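Local coordinates for protein ADP compounds hydrolase nudE (Escherichia coli, PDB 1VHZ) that hydrolyses ADP-ribose, NADH and diadenosine polyphosphates such as Ap3A and Ap2A, working as a magnesium-dependent homodimeric Nudix enzyme, at residues A[44-58]-A[121-134]. Sequence-based numbering, arbitrary orientation.
Sequences MRPTNREAVMIVPIV and YFSSKMNIVVAQDL. With APR (adenosine-5-diphosphoribose), chain C.
The Asn127 side-chain amide binds twice to segment 44-58: ND2 donates to Ala51 O at 2.9 Å and to Glu50 OE1 at 3.1 Å, the latter on the anti side of the carboxylate and 32° out of its plane. Ala51 O also accepts the backbone N-H of Asn127, from above the Ala51 carbonyl plane, so two donors grip it. With CG beside the backbone N (chi1 -60°), ND2 is directed to both acceptors, which lie close to the amide plane; an alanine here would probably leave Glu50 OE1 without this donor and its carboxylate freer to turn. Parallel pairing continues from Ala51 N–Lys125 O to Ile57 N–Ala131 O (2.9 Å). On the face toward helix 169-184, the Met53 and Met126 side chains cross at about a right angle, Met53 CB lying 3.5 Å from Met126 SD, while Met53 CE reaches Ile128 CG1. Val52 CG2 meets Val129 CG2 (3.8 Å) on the other face, where Ile54 neighbours Glu97, a probable metal ligand. At the end of strand 38-44, Met44 N donates to Tyr121 O, and the Tyr121 ring lies against the adenine of ADP-ribose, CE1 3.5 Å from N6. Strands 51-58 and 125-132 form the parallel pair of the otherwise antiparallel-paired mixed sheet in the alpha-beta-alpha Nudix fold.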
loop_
_atom_site.group_PDB
_atom_site.type_symbol
_atom_site.label_atom_id
_atom_site.label_comp_id
_atom_site.label_asym_id
_atom_site.label_seq_id
_atom_site.Cartn_x
_atom_site.Cartn_y
_atom_site.Cartn_z
ATOM N N MET A 44 -0.183 -9.527 11.772
ATOM C CA MET A 44 1.073 -9.091 12.384
ATOM C C MET A 44 0.707 -8.376 13.683
ATOM O O MET A 44 -0.339 -7.715 13.735
ATOM C CB MET A 44 1.879 -8.218 11.437
ATOM C CG MET A 44 3.287 -8.806 11.244
ATOM S SD MET A 44 3.227 -10.305 10.265
ATOM C CE MET A 44 4.361 -11.366 11.130
ATOM N N ARG A 45 1.462 -8.605 14.743
ATOM C CA ARG A 45 1.170 -7.969 16.015
ATOM C C ARG A 45 0.940 -6.468 15.822
ATOM O O ARG A 45 1.751 -5.778 15.228
ATOM C CB ARG A 45 2.293 -8.201 17.026
ATOM C CG ARG A 45 1.969 -7.698 18.421
ATOM C CD ARG A 45 2.842 -8.371 19.475
ATOM N NE ARG A 45 2.211 -8.336 20.790
ATOM C CZ ARG A 45 1.995 -7.246 21.518
ATOM N NH1 ARG A 45 2.362 -6.049 21.073
ATOM N NH2 ARG A 45 1.404 -7.338 22.706
ATOM N N PRO A 46 -0.179 -5.979 16.335
ATOM C CA PRO A 46 -0.532 -4.587 16.262
ATOM C C PRO A 46 0.489 -3.715 16.982
ATOM O O PRO A 46 0.942 -4.001 18.085
ATOM C CB PRO A 46 -1.893 -4.470 16.939
ATOM C CG PRO A 46 -2.398 -5.853 17.081
ATOM C CD PRO A 46 -1.205 -6.770 17.072
ATOM N N THR A 47 0.838 -2.621 16.321
ATOM C CA THR A 47 1.789 -1.674 16.886
ATOM C C THR A 47 1.276 -0.256 16.667
ATOM O O THR A 47 0.435 -0.023 15.796
ATOM C CB THR A 47 3.173 -1.829 16.227
ATOM O OG1 THR A 47 4.055 -0.817 16.719
ATOM C CG2 THR A 47 3.051 -1.703 14.715
ATOM N N ASN A 48 1.769 0.675 17.470
ATOM C CA ASN A 48 1.363 2.072 17.308
ATOM C C ASN A 48 2.531 2.849 16.708
ATOM O O ASN A 48 2.470 4.066 16.583
ATOM C CB ASN A 48 0.851 2.647 18.623
ATOM C CG ASN A 48 -0.561 2.142 18.912
ATOM O OD1 ASN A 48 -1.508 2.587 18.261
ATOM N ND2 ASN A 48 -0.712 1.210 19.842
ATOM N N ARG A 49 3.601 2.124 16.360
ATOM C CA ARG A 49 4.773 2.757 15.749
ATOM C C ARG A 49 4.407 3.154 14.313
ATOM O O ARG A 49 3.965 2.316 13.523
ATOM C CB ARG A 49 5.986 1.837 15.774
ATOM C CG ARG A 49 7.288 2.477 15.337
ATOM C CD ARG A 49 8.061 3.115 16.467
ATOM N NE ARG A 49 9.373 3.593 16.121
ATOM C CZ ARG A 49 10.493 2.926 15.908
ATOM N NH1 ARG A 49 11.631 3.558 15.593
ATOM N NH2 ARG A 49 10.528 1.608 16.003
ATOM N N GLU A 50 4.463 4.444 13.996
ATOM C CA GLU A 50 4.097 4.880 12.658
ATOM C C GLU A 50 5.311 5.213 11.804
ATOM O O GLU A 50 6.428 5.367 12.282
ATOM C CB GLU A 50 3.117 6.043 12.678
ATOM C CG GLU A 50 1.866 5.764 13.505
ATOM C CD GLU A 50 0.891 6.921 13.536
ATOM O OE1 GLU A 50 1.207 8.016 13.029
ATOM O OE2 GLU A 50 -0.227 6.735 14.063
ATOM N N ALA A 51 5.042 5.266 10.498
ATOM C CA ALA A 51 6.027 5.582 9.504
ATOM C C ALA A 51 5.790 6.965 8.910
ATOM O O ALA A 51 4.715 7.561 9.028
ATOM C CB ALA A 51 6.025 4.530 8.381
ATOM N N VAL A 52 6.837 7.467 8.256
ATOM C CA VAL A 52 6.802 8.760 7.602
ATOM C C VAL A 52 7.455 8.645 6.220
ATOM O O VAL A 52 8.383 7.860 6.010
ATOM C CB VAL A 52 7.495 9.862 8.421
ATOM C CG1 VAL A 52 8.992 9.629 8.540
ATOM C CG2 VAL A 52 7.252 11.248 7.813
ATOM N N MET A 53 6.866 9.297 5.243
ATOM C CA MET A 53 7.418 9.292 3.877
ATOM C C MET A 53 7.580 10.773 3.513
ATOM O O MET A 53 6.668 11.563 3.761
ATOM C CB MET A 53 6.567 8.526 2.883
ATOM C CG MET A 53 6.614 9.064 1.449
ATOM S SD MET A 53 5.650 8.071 0.263
ATOM C CE MET A 53 4.393 7.456 1.378
ATOM N N ILE A 54 8.746 11.142 3.018
ATOM C CA ILE A 54 9.012 12.537 2.698
ATOM C C ILE A 54 9.200 12.783 1.213
ATOM O O ILE A 54 9.912 12.070 0.516
ATOM C CB ILE A 54 10.288 13.050 3.409
ATOM C CG1 ILE A 54 10.279 12.653 4.875
ATOM C CG2 ILE A 54 10.408 14.563 3.269
ATOM C CD1 ILE A 54 10.887 11.298 5.149
ATOM N N VAL A 55 8.526 13.812 0.745
ATOM C CA VAL A 55 8.562 14.245 -0.629
ATOM C C VAL A 55 9.195 15.641 -0.701
ATOM O O VAL A 55 8.514 16.655 -0.579
ATOM C CB VAL A 55 7.141 14.272 -1.226
ATOM C CG1 VAL A 55 7.177 14.721 -2.674
ATOM C CG2 VAL A 55 6.487 12.878 -1.136
ATOM N N PRO A 56 10.497 15.680 -0.932
ATOM C CA PRO A 56 11.253 16.906 -1.048
ATOM C C PRO A 56 11.140 17.527 -2.430
ATOM O O PRO A 56 11.194 16.847 -3.458
ATOM C CB PRO A 56 12.691 16.514 -0.766
ATOM C CG PRO A 56 12.694 15.050 -0.507
ATOM C CD PRO A 56 11.407 14.506 -1.064
ATOM N N ILE A 57 10.901 18.828 -2.449
ATOM C CA ILE A 57 10.805 19.611 -3.677
ATOM C C ILE A 57 11.851 20.729 -3.613
ATOM O O ILE A 57 11.872 21.438 -2.593
ATOM C CB ILE A 57 9.419 20.275 -3.823
ATOM C CG1 ILE A 57 8.324 19.220 -3.867
ATOM C CG2 ILE A 57 9.390 21.181 -5.055
ATOM C CD1 ILE A 57 6.904 19.691 -3.855
ATOM N N VAL A 58 12.743 20.810 -4.578
ATOM C CA VAL A 58 13.757 21.855 -4.651
ATOM C C VAL A 58 13.921 22.283 -6.113
ATOM O O VAL A 58 13.893 21.448 -7.010
ATOM C CB VAL A 58 15.096 21.488 -4.026
ATOM C CG1 VAL A 58 15.553 20.101 -4.426
ATOM C CG2 VAL A 58 16.200 22.501 -4.401
ATOM N N TYR A 121 -4.121 -7.493 7.583
ATOM C CA TYR A 121 -2.990 -8.153 8.185
ATOM C C TYR A 121 -2.060 -7.254 8.973
ATOM O O TYR A 121 -1.310 -7.745 9.824
ATOM C CB TYR A 121 -2.139 -8.841 7.075
ATOM C CG TYR A 121 -3.021 -9.726 6.213
ATOM C CD1 TYR A 121 -3.412 -10.981 6.646
ATOM C CD2 TYR A 121 -3.520 -9.248 5.009
ATOM C CE1 TYR A 121 -4.250 -11.765 5.873
ATOM C CE2 TYR A 121 -4.364 -10.023 4.234
ATOM C CZ TYR A 121 -4.724 -11.279 4.675
ATOM O OH TYR A 121 -5.560 -12.049 3.898
ATOM N N PHE A 122 -2.006 -5.959 8.669
ATOM C CA PHE A 122 -1.105 -5.043 9.365
ATOM C C PHE A 122 -1.851 -3.816 9.871
ATOM O O PHE A 122 -2.807 -3.370 9.222
ATOM C CB PHE A 122 0.027 -4.555 8.440
ATOM C CG PHE A 122 0.625 -5.623 7.569
ATOM C CD1 PHE A 122 0.142 -5.831 6.285
ATOM C CD2 PHE A 122 1.640 -6.439 8.037
ATOM C CE1 PHE A 122 0.670 -6.827 5.479
ATOM C CE2 PHE A 122 2.167 -7.435 7.236
ATOM C CZ PHE A 122 1.678 -7.633 5.960
ATOM N N SER A 123 -1.379 -3.206 10.944
ATOM C CA SER A 123 -2.034 -2.012 11.470
ATOM C C SER A 123 -1.178 -0.762 11.291
ATOM O O SER A 123 -1.526 0.309 11.817
ATOM C CB SER A 123 -2.310 -2.220 12.970
ATOM O OG SER A 123 -1.065 -2.433 13.634
ATOM N N SER A 124 -0.089 -0.839 10.548
ATOM C CA SER A 124 0.792 0.302 10.361
ATOM C C SER A 124 0.230 1.457 9.547
ATOM O O SER A 124 -0.477 1.274 8.572
ATOM C CB SER A 124 2.113 -0.161 9.704
ATOM O OG SER A 124 3.148 0.708 10.153
ATOM N N LYS A 125 0.596 2.678 9.914
ATOM C CA LYS A 125 0.185 3.888 9.255
ATOM C C LYS A 125 1.416 4.588 8.645
ATOM O O LYS A 125 2.480 4.601 9.260
ATOM C CB LYS A 125 -0.440 4.935 10.178
ATOM C CG LYS A 125 -1.452 4.466 11.181
ATOM C CD LYS A 125 -2.777 4.108 10.537
ATOM C CE LYS A 125 -3.792 3.740 11.628
ATOM N NZ LYS A 125 -4.732 2.710 11.109
ATOM N N MET A 126 1.140 5.271 7.544
ATOM C CA MET A 126 2.183 6.016 6.847
ATOM C C MET A 126 1.796 7.481 6.733
ATOM O O MET A 126 0.735 7.834 6.209
ATOM C CB MET A 126 2.435 5.357 5.502
ATOM C CG MET A 126 3.264 6.171 4.513
ATOM S SD MET A 126 4.948 6.389 5.085
ATOM C CE MET A 126 5.673 4.812 4.646
ATOM N N ASN A 127 2.643 8.368 7.238
ATOM C CA ASN A 127 2.367 9.798 7.171
ATOM C C ASN A 127 3.154 10.406 6.012
ATOM O O ASN A 127 4.380 10.242 5.963
ATOM C CB ASN A 127 2.724 10.504 8.489
ATOM C CG ASN A 127 1.936 9.947 9.669
ATOM O OD1 ASN A 127 0.846 10.406 9.965
ATOM N ND2 ASN A 127 2.476 8.923 10.335
ATOM N N ILE A 128 2.444 11.059 5.096
ATOM C CA ILE A 128 3.079 11.693 3.943
ATOM C C ILE A 128 3.374 13.153 4.205
ATOM O O ILE A 128 2.499 13.966 4.540
ATOM C CB ILE A 128 2.185 11.549 2.684
ATOM C CG1 ILE A 128 2.011 10.052 2.377
ATOM C CG2 ILE A 128 2.806 12.270 1.503
ATOM C CD1 ILE A 128 0.880 9.763 1.404
ATOM N N VAL A 129 4.645 13.535 4.116
ATOM C CA VAL A 129 5.029 14.923 4.368
ATOM C C VAL A 129 5.742 15.540 3.169
ATOM O O VAL A 129 6.600 14.869 2.585
ATOM C CB VAL A 129 5.985 14.980 5.585
ATOM C CG1 VAL A 129 6.495 16.394 5.834
ATOM C CG2 VAL A 129 5.351 14.433 6.845
ATOM N N VAL A 130 5.455 16.794 2.845
ATOM C CA VAL A 130 6.156 17.473 1.742
ATOM C C VAL A 130 7.206 18.402 2.368
ATOM O O VAL A 130 6.886 19.106 3.325
ATOM C CB VAL A 130 5.218 18.330 0.878
ATOM C CG1 VAL A 130 5.973 18.997 -0.285
ATOM C CG2 VAL A 130 4.080 17.487 0.351
ATOM N N ALA A 131 8.429 18.343 1.881
ATOM C CA ALA A 131 9.540 19.133 2.357
ATOM C C ALA A 131 10.024 20.161 1.333
ATOM O O ALA A 131 10.331 19.790 0.184
ATOM C CB ALA A 131 10.742 18.211 2.601
ATOM N N GLN A 132 10.033 21.424 1.710
ATOM C CA GLN A 132 10.507 22.504 0.858
ATOM C C GLN A 132 11.442 23.410 1.671
ATOM O O GLN A 132 11.437 23.369 2.902
ATOM C CB GLN A 132 9.389 23.368 0.293
ATOM C CG GLN A 132 8.218 22.611 -0.280
ATOM C CD GLN A 132 7.089 23.511 -0.729
ATOM O OE1 GLN A 132 7.107 23.989 -1.861
ATOM N NE2 GLN A 132 6.129 23.748 0.148
ATOM N N ASP A 133 12.121 24.301 0.966
ATOM C CA ASP A 133 13.063 25.239 1.552
ATOM C C ASP A 133 14.120 24.458 2.326
ATOM O O ASP A 133 14.252 24.528 3.548
ATOM C CB ASP A 133 12.364 26.284 2.409
ATOM C CG ASP A 133 13.363 27.355 2.867
ATOM O OD1 ASP A 133 14.416 27.498 2.204
ATOM O OD2 ASP A 133 13.110 28.006 3.889
ATOM N N LEU A 134 14.868 23.657 1.571
ATOM C CA LEU A 134 15.899 22.793 2.108
ATOM C C LEU A 134 17.229 23.501 2.352
ATOM O O LEU A 134 17.558 24.466 1.685
ATOM C CB LEU A 134 16.175 21.633 1.142
ATOM C CG LEU A 134 15.002 20.914 0.505
ATOM C CD1 LEU A 134 15.476 19.639 -0.203
ATOM C CD2 LEU A 134 13.920 20.560 1.514
HETATM N N1 APR C . -6.359 -14.000 8.319
HETATM C C2 APR C . -6.964 -15.067 7.628
HETATM N N3 APR C . -7.947 -14.995 6.729
HETATM C C4 APR C . -8.387 -13.674 6.490
HETATM C C5 APR C . -7.895 -12.495 7.087
HETATM C C6 APR C . -6.805 -12.681 8.068
HETATM N N6 APR C . -6.235 -11.665 8.722
HETATM N N7 APR C . -8.570 -11.388 6.602
HETATM C C8 APR C . -9.453 -11.889 5.728
HETATM N N9 APR C . -9.378 -13.252 5.629
HETATM C "C1'" APR C . -10.224 -14.299 4.717
HETATM C "C2'" APR C . -11.725 -14.194 5.111
HETATM O "O2'" APR C . -12.314 -15.474 4.988
HETATM C "C3'" APR C . -12.373 -13.222 4.059
HETATM O "O3'" APR C . -13.447 -13.847 3.371
HETATM O "O4'" APR C . -10.197 -13.836 3.399
HETATM C "C4'" APR C . -11.316 -12.865 3.095
HETATM C "C5'" APR C . -11.844 -13.141 1.743
HETATM O O HOH W 1 1.436 2.232 12.866
HETATM O O HOH W 2 5.262 0.951 11.644
HETATM O O HOH W 3 12.130 23.836 -1.739
#